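Local structure of CG8862 (3ISM) at residues Lys72-Asp78 and Asp116-Ser122; Tyr97-Ala103 and Asn123-Gly129; Thr188-Ile194 and Glu206-Asn212; Phe224-Pro228 and Thr250-Lys254. The protein probably cleaves DNA and RNA as a magnesium-dependent mitochondrial endonuclease of the DNA/RNA non-specific endonuclease family. One frame throughout, in Å; residues are numbered along the deposited sequence. Where two conformers were deposited one is given.

Interaction 1 of 4, residues Lys72-Asp78 and Asp116-Ser122; sequences KCDFKQD and DETFYLS
Lys76 curls its ammonium back over the opposing segment, so that NZ sits over the face of the Tyr120 ring in a cation-pi contact, 3.8 Å from the ring centroid and 10° off its normal, while also donating to the backbone of Asp116. The setting is a single beta bridge between Lys76 and Tyr120, joining two segments of the His-Me finger nuclease fold that are mostly loop. Lys76 N binds Phe119 O, and Leu121 N returns a 2.8 Å bond to Lys76 O. With CG wedged between backbone N and carbonyl carbon (chi1 58°) and bends at chi2 and chi4, the lysine chain starts away from Asp116-Ser122 but doubles back to it. NZ meets Asp116 O at 3.0 Å from above the carbonyl plane, and Phe119 N takes the same oxygen from the opposite face. Phe119 fills the other end of the contact. Cys73 CB lies over one ring face, 3.6 Å from the centroid, and the edge carrying CD1 points at the face of Phe75, the planes inclined at 57°. Phe119 also packs edge-to-face with His101, the predicted proton acceptor. An alanine in place of Phe119 would probably open a gap between Cys73 and Phe75 and take away the ring that both of them pack on. Phe75 in turn meets Tyr331 of the CG4930 chain, the inhibitor, placing this contact partly at the interface. At the far end Asp78, which also pairs with Arg34, receives a 2.6 Å hydrogen bond from Ser122 OG on the anti lone pair of OD2.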
# COMPACT_ATOMS: atom_id res chain seq x y z
N LYS B 72 7.96 13.01 31.13
CA LYS B 72 9.18 12.20 31.12
C LYS B 72 9.32 11.41 29.82
O LYS B 72 10.32 10.72 29.63
CB LYS B 72 9.24 11.26 32.33
CG LYS B 72 9.09 11.96 33.70
CD LYS B 72 10.05 11.39 34.73
CE LYS B 72 9.75 11.87 36.14
NZ LYS B 72 8.98 10.86 36.94
N CYS B 73 8.33 11.54 28.93
CA CYS B 73 8.28 10.76 27.68
C CYS B 73 8.73 11.52 26.45
O CYS B 73 8.26 12.63 26.18
CB CYS B 73 6.86 10.30 27.43
SG CYS B 73 6.08 9.48 28.78
N ASP B 74 9.61 10.89 25.67
CA ASP B 74 10.12 11.49 24.43
C ASP B 74 9.95 10.54 23.25
O ASP B 74 9.94 9.32 23.40
CB ASP B 74 11.59 11.86 24.58
CG ASP B 74 11.84 12.80 25.74
OD1 ASP B 74 11.29 13.93 25.74
OD2 ASP B 74 12.60 12.40 26.66
N PHE B 75 9.82 11.14 22.06
CA PHE B 75 9.68 10.40 20.82
C PHE B 75 11.02 9.76 20.48
O PHE B 75 12.05 10.44 20.43
CB PHE B 75 9.22 11.33 19.70
CG PHE B 75 7.86 11.96 19.93
CD1 PHE B 75 6.71 11.27 19.60
CD2 PHE B 75 7.75 13.23 20.47
CE1 PHE B 75 5.46 11.84 19.79
CE2 PHE B 75 6.50 13.80 20.67
CZ PHE B 75 5.35 13.11 20.33
N LYS B 76 11.02 8.44 20.28
CA LYS B 76 12.27 7.70 20.10
C LYS B 76 12.13 6.60 19.07
O LYS B 76 11.05 6.02 18.93
CB LYS B 76 12.74 7.12 21.44
CG LYS B 76 11.74 6.20 22.14
CD LYS B 76 11.80 6.40 23.67
CE LYS B 76 10.70 5.59 24.42
NZ LYS B 76 9.44 5.44 23.63
N GLN B 77 13.23 6.32 18.36
CA GLN B 77 13.27 5.22 17.39
C GLN B 77 13.01 3.87 18.07
O GLN B 77 13.40 3.66 19.22
CB GLN B 77 14.62 5.17 16.64
CG GLN B 77 15.81 4.68 17.48
CD GLN B 77 17.06 4.38 16.67
OE1 GLN B 77 16.99 4.09 15.47
NE2 GLN B 77 18.22 4.42 17.33
N ASP B 78 12.34 2.98 17.36
CA ASP B 78 12.07 1.63 17.84
C ASP B 78 13.16 0.66 17.32
O ASP B 78 13.20 0.32 16.13
CB ASP B 78 10.68 1.18 17.37
CG ASP B 78 10.28 -0.18 17.94
OD1 ASP B 78 11.15 -0.89 18.49
OD2 ASP B 78 9.09 -0.52 17.82
N ASP B 116 5.13 5.41 28.38
CA ASP B 116 6.43 5.52 27.70
C ASP B 116 6.44 4.79 26.37
O ASP B 116 6.93 5.30 25.35
CB ASP B 116 7.56 4.95 28.57
CG ASP B 116 8.00 5.89 29.66
OD1 ASP B 116 7.80 7.11 29.52
OD2 ASP B 116 8.57 5.42 30.67
N GLU B 117 5.91 3.57 26.38
CA GLU B 117 5.89 2.73 25.19
C GLU B 117 5.05 3.28 24.02
O GLU B 117 5.23 2.85 22.87
CB GLU B 117 5.46 1.30 25.55
CG GLU B 117 6.49 0.48 26.36
CD GLU B 117 5.84 -0.72 27.05
OE1 GLU B 117 4.68 -1.05 26.72
OE2 GLU B 117 6.47 -1.33 27.94
N THR B 118 4.12 4.20 24.28
CA THR B 118 3.37 4.82 23.18
C THR B 118 4.21 5.85 22.43
O THR B 118 3.83 6.31 21.35
CB THR B 118 2.05 5.49 23.65
OG1 THR B 118 2.35 6.63 24.47
CG2 THR B 118 1.21 4.50 24.46
N PHE B 119 5.37 6.20 22.97
CA PHE B 119 6.23 7.19 22.31
C PHE B 119 7.28 6.63 21.33
O PHE B 119 8.08 7.39 20.77
CB PHE B 119 6.86 8.14 23.33
CG PHE B 119 5.89 9.18 23.86
CD1 PHE B 119 5.93 10.48 23.37
CD2 PHE B 119 4.94 8.85 24.82
CE1 PHE B 119 5.04 11.44 23.85
CE2 PHE B 119 4.04 9.81 25.31
CZ PHE B 119 4.09 11.11 24.82
N TYR B 120 7.27 5.31 21.10
CA TYR B 120 8.09 4.75 20.04
C TYR B 120 7.58 5.27 18.71
O TYR B 120 6.37 5.29 18.48
CB TYR B 120 8.06 3.22 20.03
CG TYR B 120 8.88 2.59 21.12
CD1 TYR B 120 10.26 2.70 21.13
CD2 TYR B 120 8.26 1.87 22.15
CE1 TYR B 120 11.02 2.12 22.15
CE2 TYR B 120 9.01 1.28 23.16
CZ TYR B 120 10.39 1.41 23.15
OH TYR B 120 11.14 0.83 24.16
N LEU B 121 8.51 5.69 17.85
CA LEU B 121 8.15 6.17 16.52
C LEU B 121 7.42 5.14 15.65
O LEU B 121 6.80 5.51 14.66
CB LEU B 121 9.38 6.70 15.78
CG LEU B 121 9.93 7.98 16.42
CD1 LEU B 121 11.32 8.28 15.88
CD2 LEU B 121 8.97 9.16 16.18
N SER B 122 7.50 3.86 16.02
CA SER B 122 6.72 2.85 15.32
C SER B 122 5.22 2.94 15.62
O SER B 122 4.42 2.35 14.90
CB SER B 122 7.23 1.44 15.62
OG SER B 122 7.26 1.21 17.00

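Interaction 2 of 4, residues Tyr97-Ala103 and Asn123-Gly129; sequences YDRGHMA and NMAPQVG
Met124 lays its methyl over the centre of the His101 imidazole, CE standing 3.6 Å from the ring centroid in a CH-pi contact, with SD over the same face. A bend at chi2 (-66°) folds the thioether across the ring of this predicted proton acceptor. The two side chains leave the same face of a two-stranded antiparallel ribbon, 98-101 against 124-127, in which His101 and Met124 form a non-hydrogen-bonded pair. Asp98 with Gln127 and Gly100 with Ala125 are the hydrogen-bonded pairs. Beyond the strand ends Asn123 grips Ala103 twice: OD1 accepts from Ala103 N at 3.0 Å, in plane and on a lone pair, and ND2 donates to Ala103 O at 2.9 Å. Its backbone O takes Met102 N almost head-on. A leucine at Asn123 would probably leave both backbone groups of Ala103 without these mates and Thr118 O without the ND2 donor. On the other face Asp98 reaches Arg134 and Asn133, a magnesium ligand seen for this protein and predicted to be the catalytic one. Helix 89-92 packs through Tyr92 on Met124 and Pro126; strand 49-57 packs on Met102 and Asn123, and Phe190 of strand 189-197 lies against Met102 and, on the face opposite Met124, Ala125 and Gln127.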
# COMPACT_ATOMS: atom_id res chain seq x y z
N TYR B 97 4.30 18.15 9.67
CA TYR B 97 3.45 17.12 10.28
C TYR B 97 3.87 16.80 11.71
O TYR B 97 5.04 16.88 12.07
CB TYR B 97 3.48 15.82 9.46
CG TYR B 97 2.96 15.96 8.05
CD1 TYR B 97 1.58 16.02 7.80
CD2 TYR B 97 3.83 16.06 6.97
CE1 TYR B 97 1.10 16.18 6.52
CE2 TYR B 97 3.36 16.22 5.68
CZ TYR B 97 1.99 16.28 5.46
OH TYR B 97 1.52 16.43 4.17
N ASP B 98 2.89 16.42 12.53
CA ASP B 98 3.14 16.03 13.89
C ASP B 98 3.49 14.54 13.88
O ASP B 98 3.05 13.82 12.99
CB ASP B 98 1.85 16.20 14.70
CG ASP B 98 1.65 17.59 15.23
OD1 ASP B 98 2.39 18.52 14.83
OD2 ASP B 98 0.75 17.75 16.08
N ARG B 99 4.26 14.09 14.87
CA ARG B 99 4.36 12.66 15.17
C ARG B 99 3.09 12.28 15.91
O ARG B 99 2.93 12.57 17.12
CB ARG B 99 5.59 12.37 16.04
CG ARG B 99 6.90 12.72 15.37
CD ARG B 99 8.02 12.92 16.37
NE ARG B 99 7.90 14.20 17.06
CZ ARG B 99 8.89 14.80 17.73
NH1 ARG B 99 10.09 14.25 17.80
NH2 ARG B 99 8.66 15.97 18.32
N GLY B 100 2.16 11.65 15.20
CA GLY B 100 0.82 11.41 15.76
C GLY B 100 0.65 10.00 16.29
O GLY B 100 0.77 9.02 15.53
N HIS B 101 0.39 9.90 17.60
CA HIS B 101 0.15 8.61 18.24
C HIS B 101 -1.02 7.89 17.57
O HIS B 101 -2.09 8.48 17.38
CB HIS B 101 -0.27 8.79 19.70
CG HIS B 101 0.83 9.18 20.63
ND1 HIS B 101 1.26 10.48 20.78
CD2 HIS B 101 1.53 8.44 21.53
CE1 HIS B 101 2.21 10.52 21.70
NE2 HIS B 101 2.39 9.30 22.17
N MET B 102 -0.82 6.61 17.24
CA MET B 102 -1.96 5.74 16.96
C MET B 102 -2.61 5.25 18.27
O MET B 102 -3.78 5.48 18.50
CB MET B 102 -1.57 4.58 16.02
CG MET B 102 -1.08 5.01 14.63
SD MET B 102 -2.30 5.88 13.59
CE MET B 102 -1.93 7.61 14.02
N ALA B 103 -1.84 4.58 19.12
CA ALA B 103 -2.26 4.29 20.49
C ALA B 103 -1.89 5.52 21.32
O ALA B 103 -0.70 5.77 21.56
CB ALA B 103 -1.55 3.05 21.03
N ASN B 123 4.86 3.69 16.67
CA ASN B 123 3.46 3.93 17.02
C ASN B 123 2.96 5.24 16.38
O ASN B 123 1.83 5.65 16.60
CB ASN B 123 3.26 3.91 18.55
CG ASN B 123 1.78 4.13 18.98
OD1 ASN B 123 0.85 3.51 18.46
ND2 ASN B 123 1.58 5.03 19.95
N MET B 124 3.82 5.87 15.58
CA MET B 124 3.52 7.20 15.02
C MET B 124 3.19 7.17 13.55
O MET B 124 3.71 6.34 12.80
CB MET B 124 4.69 8.16 15.23
CG MET B 124 5.13 8.31 16.66
SD MET B 124 3.86 9.09 17.65
CE MET B 124 4.25 8.39 19.23
N ALA B 125 2.33 8.10 13.14
CA ALA B 125 2.14 8.43 11.72
C ALA B 125 2.04 9.94 11.57
O ALA B 125 1.59 10.63 12.50
CB ALA B 125 0.89 7.74 11.13
N PRO B 126 2.50 10.46 10.42
CA PRO B 126 2.40 11.90 10.18
C PRO B 126 0.96 12.35 10.18
O PRO B 126 0.14 11.85 9.41
CB PRO B 126 3.05 12.07 8.79
CG PRO B 126 3.97 10.91 8.68
CD PRO B 126 3.21 9.77 9.34
N GLN B 127 0.66 13.28 11.08
CA GLN B 127 -0.66 13.88 11.15
C GLN B 127 -0.52 15.39 11.13
O GLN B 127 0.42 15.94 11.72
CB GLN B 127 -1.36 13.46 12.44
CG GLN B 127 -1.59 11.95 12.55
CD GLN B 127 -2.43 11.58 13.75
OE1 GLN B 127 -2.23 12.11 14.84
NE2 GLN B 127 -3.39 10.69 13.55
N VAL B 128 -1.45 16.05 10.43
CA VAL B 128 -1.66 17.49 10.58
C VAL B 128 -1.80 17.83 12.06
O VAL B 128 -2.50 17.13 12.80
CB VAL B 128 -2.92 17.93 9.78
CG1 VAL B 128 -3.30 19.38 10.06
CG2 VAL B 128 -2.70 17.70 8.28
N GLY B 129 -1.12 18.89 12.50
CA GLY B 129 -1.08 19.26 13.90
C GLY B 129 -2.31 20.02 14.36
O GLY B 129 -3.28 19.42 14.82

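Interaction 3 of 4, residues Thr188-Ile194 and Glu206-Asn212; sequences THFYKVI and ESYVMPN
Ile194 reaches across a beta hairpin, strand 189-197 against 203-211, to the ring of Tyr208. Its CB and CG1 pass beside Glu206 O, CB at 3.6 Å, and CD1 ends at the edge of the tyrosine ring, 3.7 Å from Tyr208 CE2, while also lying near Glu206 CB. CG1 stands anti to the carbonyl carbon (chi1 -52°), which carries CD1 over to the partner strand. The strands run antiparallel at 161° in the large mixed sheet, with Phe190-Met210, Lys192-Tyr208 and Ile194-Glu206 as hydrogen-bonded pairs. On the face holding Ile194 and Tyr208, the tyrosine OH donates to Glu206 OE1 at 2.7 Å, from above the carboxylate plane, and His143 of helix 136-146 is a second partner of that oxygen. The same helix covers Lys192, which packs on Glu141, a magnesium ligand observed for this protein, and gives its NZ to Thr158.

On the other face, Tyr191 CB touches Val209 CG2 and Val193 CG2 meets Ser207 CB, under helix 228-235. His189 lays CD2 against Pro211, 3.5 Å from its CA. The imidazole is held in rotation by Thr188, whose OG1 lies in the ring plane 2.6 Å from His189 ND1. Thr188 and His189 form a classic beta bulge opposite Leu161 of the neighbouring strand. Past the strand end, Asn212 N donates to Thr188 O at 2.8 Å and ND2 to Pro187 O, and the Asn212 amide, turned 67° from the Phe190 ring, brings CG to the ring edge at 3.5 Å from CE2.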
# COMPACT_ATOMS: atom_id res chain seq x y z
N THR B 188 -3.91 9.47 4.13
CA THR B 188 -4.94 10.41 3.68
C THR B 188 -6.00 10.58 4.79
O THR B 188 -6.62 11.62 4.92
CB THR B 188 -5.63 9.94 2.37
OG1 THR B 188 -6.42 8.75 2.62
CG2 THR B 188 -4.60 9.64 1.30
N HIS B 189 -6.19 9.52 5.58
CA HIS B 189 -7.28 9.42 6.58
C HIS B 189 -6.83 8.49 7.69
O HIS B 189 -5.88 7.73 7.53
CB HIS B 189 -8.56 8.83 5.97
CG HIS B 189 -9.19 9.64 4.88
ND1 HIS B 189 -8.68 9.71 3.60
CD2 HIS B 189 -10.35 10.36 4.85
CE1 HIS B 189 -9.46 10.47 2.85
NE2 HIS B 189 -10.48 10.88 3.59
N PHE B 190 -7.53 8.53 8.82
CA PHE B 190 -7.36 7.55 9.90
C PHE B 190 -8.72 7.05 10.36
O PHE B 190 -9.71 7.73 10.20
CB PHE B 190 -6.60 8.18 11.08
CG PHE B 190 -5.20 8.60 10.75
CD1 PHE B 190 -4.15 7.70 10.89
CD2 PHE B 190 -4.92 9.90 10.33
CE1 PHE B 190 -2.84 8.08 10.58
CE2 PHE B 190 -3.61 10.30 10.03
CZ PHE B 190 -2.57 9.38 10.15
N TYR B 191 -8.78 5.85 10.93
CA TYR B 191 -10.05 5.32 11.45
C TYR B 191 -9.89 4.92 12.90
O TYR B 191 -8.78 4.68 13.37
CB TYR B 191 -10.52 4.08 10.66
CG TYR B 191 -9.52 2.94 10.70
CD1 TYR B 191 -9.41 2.10 11.81
CD2 TYR B 191 -8.67 2.72 9.62
CE1 TYR B 191 -8.47 1.09 11.85
CE2 TYR B 191 -7.74 1.71 9.64
CZ TYR B 191 -7.64 0.91 10.75
OH TYR B 191 -6.71 -0.08 10.75
N LYS B 192 -11.03 4.82 13.59
CA LYS B 192 -11.13 4.08 14.84
C LYS B 192 -12.36 3.21 14.74
O LYS B 192 -13.44 3.69 14.41
CB LYS B 192 -11.25 5.01 16.05
CG LYS B 192 -9.93 5.65 16.47
CD LYS B 192 -10.10 6.40 17.79
CE LYS B 192 -8.83 7.16 18.20
NZ LYS B 192 -7.73 6.24 18.59
N VAL B 193 -12.19 1.92 15.02
CA VAL B 193 -13.31 1.00 15.05
C VAL B 193 -13.37 0.44 16.47
O VAL B 193 -12.38 -0.08 16.96
CB VAL B 193 -13.20 -0.12 13.96
CG1 VAL B 193 -14.40 -1.08 14.05
CG2 VAL B 193 -13.14 0.50 12.56
N ILE B 194 -14.54 0.58 17.10
CA ILE B 194 -14.69 0.48 18.55
C ILE B 194 -15.84 -0.45 18.95
O ILE B 194 -16.92 -0.39 18.37
CB ILE B 194 -15.02 1.90 19.13
CG1 ILE B 194 -14.00 2.95 18.66
CG2 ILE B 194 -15.14 1.87 20.64
CD1 ILE B 194 -14.62 4.32 18.38
N GLU B 206 -18.91 1.31 17.29
CA GLU B 206 -18.81 2.62 16.65
C GLU B 206 -17.62 2.59 15.69
O GLU B 206 -16.63 1.92 15.95
CB GLU B 206 -18.58 3.74 17.69
CG GLU B 206 -19.71 3.92 18.69
CD GLU B 206 -19.54 5.13 19.60
OE1 GLU B 206 -18.55 5.89 19.46
OE2 GLU B 206 -20.40 5.33 20.47
N SER B 207 -17.72 3.30 14.57
CA SER B 207 -16.57 3.43 13.68
C SER B 207 -16.55 4.78 12.99
O SER B 207 -17.59 5.26 12.52
CB SER B 207 -16.50 2.28 12.67
OG SER B 207 -17.71 2.15 11.96
N TYR B 208 -15.36 5.36 12.92
CA TYR B 208 -15.14 6.71 12.43
C TYR B 208 -14.01 6.69 11.41
O TYR B 208 -13.07 5.91 11.55
CB TYR B 208 -14.73 7.64 13.57
CG TYR B 208 -15.73 7.73 14.70
CD1 TYR B 208 -16.61 8.81 14.78
CD2 TYR B 208 -15.79 6.75 15.69
CE1 TYR B 208 -17.53 8.89 15.81
CE2 TYR B 208 -16.70 6.82 16.72
CZ TYR B 208 -17.56 7.90 16.78
OH TYR B 208 -18.48 7.96 17.78
N VAL B 209 -14.11 7.55 10.40
CA VAL B 209 -13.01 7.81 9.48
C VAL B 209 -12.85 9.33 9.39
O VAL B 209 -13.79 10.04 9.03
CB VAL B 209 -13.27 7.21 8.08
CG1 VAL B 209 -12.34 7.81 7.01
CG2 VAL B 209 -13.14 5.69 8.12
N MET B 210 -11.66 9.84 9.73
CA MET B 210 -11.44 11.29 9.67
C MET B 210 -10.29 11.58 8.73
O MET B 210 -9.31 10.86 8.76
CB MET B 210 -11.14 11.85 11.06
CG MET B 210 -12.29 11.67 12.06
SD MET B 210 -11.86 12.21 13.72
CE MET B 210 -11.56 13.95 13.50
N PRO B 211 -10.42 12.62 7.89
CA PRO B 211 -9.35 12.92 6.95
C PRO B 211 -8.16 13.56 7.67
O PRO B 211 -8.34 14.32 8.64
CB PRO B 211 -10.01 13.89 5.97
CG PRO B 211 -11.04 14.63 6.83
CD PRO B 211 -11.54 13.58 7.80
N ASN B 212 -6.96 13.25 7.21
CA ASN B 212 -5.73 13.79 7.76
C ASN B 212 -5.53 15.21 7.21
O ASN B 212 -4.65 15.46 6.38
CB ASN B 212 -4.56 12.86 7.41
CG ASN B 212 -3.26 13.21 8.15
OD1 ASN B 212 -3.26 14.03 9.06
ND2 ASN B 212 -2.15 12.55 7.76

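Interaction 4 of 4, residues Phe224-Pro228 and Thr250-Lys254; sequences FQVPP and TINGK
Asn252 supplies most of the polar chemistry between Phe224-Pro228 and Thr250-Lys254. Its ND2 donates to Val226 O at 3.1 Å, a weak bond with an N-H...O angle of 133°. On the other branch of the amide, OD1 lies 3.1 Å from Gln225 NE2; the same oxygen accepts from Ser207 N of strand 203-211. Val226 O likewise has a second donor, Ser207 OG.

Van der Waals contacts accompany these. The Gln225 and Asn252 side chains run past each other in opposite directions with their amide planes 60° apart, and Gln225 CG comes within 3.4 Å of Asn252 OD1. Extended beyond CG, the glutamine reaches along the asparagine, bringing NE2 to 3.5 Å from Asn252 CB. The apolar contribution is a single touch: Pro228 CD rests on Ile251 CG2 at 3.8 Å, at the start of helix 228-235, where Pro227 holds the N-cap position.

Backbone bonds shape one partner. A type I' turn from Ile251 to Lys254, closed by Ile251 N to Lys254 O and Lys254 N to Ile251 O, sets Asn252 at its first corner with positive phi (46°), and its side chain faces the loop before the helix. With one weak bond to Val226 O, the Gln225-Asn252 overlap and a single apolar touch making up 210 Å² of buried surface, the two segments are probably joined less by each other than through Ser207, whose strand offers a partner to both.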
# COMPACT_ATOMS: atom_id res chain seq x y z
N PHE B 224 -18.28 12.08 11.25
CA PHE B 224 -17.25 11.21 10.70
C PHE B 224 -17.55 9.72 10.84
O PHE B 224 -16.72 8.88 10.51
CB PHE B 224 -15.91 11.55 11.31
CG PHE B 224 -15.45 12.93 10.99
CD1 PHE B 224 -15.07 13.26 9.69
CD2 PHE B 224 -15.40 13.90 11.98
CE1 PHE B 224 -14.64 14.55 9.39
CE2 PHE B 224 -14.97 15.18 11.70
CZ PHE B 224 -14.59 15.52 10.40
N GLN B 225 -18.75 9.41 11.32
CA GLN B 225 -19.20 8.02 11.45
C GLN B 225 -19.43 7.39 10.07
O GLN B 225 -20.03 8.01 9.20
CB GLN B 225 -20.46 7.95 12.33
CG GLN B 225 -20.15 7.91 13.83
CD GLN B 225 -21.40 7.98 14.72
OE1 GLN B 225 -22.31 8.76 14.48
NE2 GLN B 225 -21.41 7.15 15.77
N VAL B 226 -18.90 6.18 9.90
CA VAL B 226 -18.94 5.42 8.65
C VAL B 226 -19.31 3.96 8.98
O VAL B 226 -18.92 3.47 10.04
CB VAL B 226 -17.54 5.45 7.93
CG1 VAL B 226 -17.62 4.90 6.56
CG2 VAL B 226 -16.98 6.86 7.84
N PRO B 227 -20.05 3.25 8.09
CA PRO B 227 -20.23 1.82 8.30
C PRO B 227 -18.90 1.09 8.41
O PRO B 227 -18.02 1.32 7.59
CB PRO B 227 -20.98 1.37 7.04
CG PRO B 227 -21.74 2.58 6.62
CD PRO B 227 -20.82 3.73 6.92
N PRO B 228 -18.75 0.20 9.41
CA PRO B 228 -17.49 -0.51 9.65
C PRO B 228 -16.98 -1.28 8.44
O PRO B 228 -15.77 -1.36 8.24
CB PRO B 228 -17.82 -1.47 10.79
CG PRO B 228 -19.32 -1.53 10.85
CD PRO B 228 -19.78 -0.18 10.39
N THR B 250 -26.06 -2.30 18.68
CA THR B 250 -26.08 -1.07 17.89
C THR B 250 -24.78 -0.90 17.13
O THR B 250 -23.73 -1.39 17.54
CB THR B 250 -26.29 0.21 18.74
OG1 THR B 250 -25.20 0.36 19.64
CG2 THR B 250 -27.61 0.17 19.52
N ILE B 251 -24.88 -0.18 16.01
CA ILE B 251 -23.73 0.23 15.22
C ILE B 251 -23.91 1.71 14.97
O ILE B 251 -24.92 2.12 14.40
CB ILE B 251 -23.68 -0.51 13.88
CG1 ILE B 251 -23.64 -2.03 14.09
CG2 ILE B 251 -22.52 0.01 13.05
CD1 ILE B 251 -23.62 -2.85 12.80
N ASN B 252 -22.93 2.49 15.41
CA ASN B 252 -23.01 3.95 15.36
C ASN B 252 -24.35 4.48 15.87
O ASN B 252 -24.99 5.30 15.22
CB ASN B 252 -22.68 4.47 13.96
CG ASN B 252 -21.20 4.32 13.62
OD1 ASN B 252 -20.34 4.57 14.46
ND2 ASN B 252 -20.90 3.92 12.38
N GLY B 253 -24.78 3.97 17.02
CA GLY B 253 -26.01 4.42 17.66
C GLY B 253 -27.30 3.94 17.02
O GLY B 253 -28.36 4.43 17.35
N LYS B 254 -27.21 2.98 16.11
CA LYS B 254 -28.37 2.53 15.35
C LYS B 254 -28.62 1.05 15.63
O LYS B 254 -27.72 0.24 15.51
CB LYS B 254 -28.13 2.76 13.85
CG LYS B 254 -29.33 2.48 12.98
CD LYS B 254 -28.93 2.36 11.51
CE LYS B 254 -30.08 1.81 10.67
NZ LYS B 254 -31.36 2.55 10.89

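How the interactions relate
The segments of interactions 1 and 2 alternate along the chain, while interactions 3 and 4 follow in series. Interactions 1 and 2 lie on the same side of the chain's centre, their own centres 12 Å apart, and meet where Thr118 O accepts from Asn123 ND2. Interaction 3, about 14 Å between centres from interaction 2, joins it through Asn212, which bonds Pro126 O and Val128 N and so ties the two-stranded ribbon to the large mixed sheet. Interactions 3 and 4 share that sheet, strand 203-211 adjoining 250-251. The series thus runs from the inhibitor-facing, predicted catalytic side to the sheet's far edge, with interaction 4 about 32 Å between centres from interaction 1.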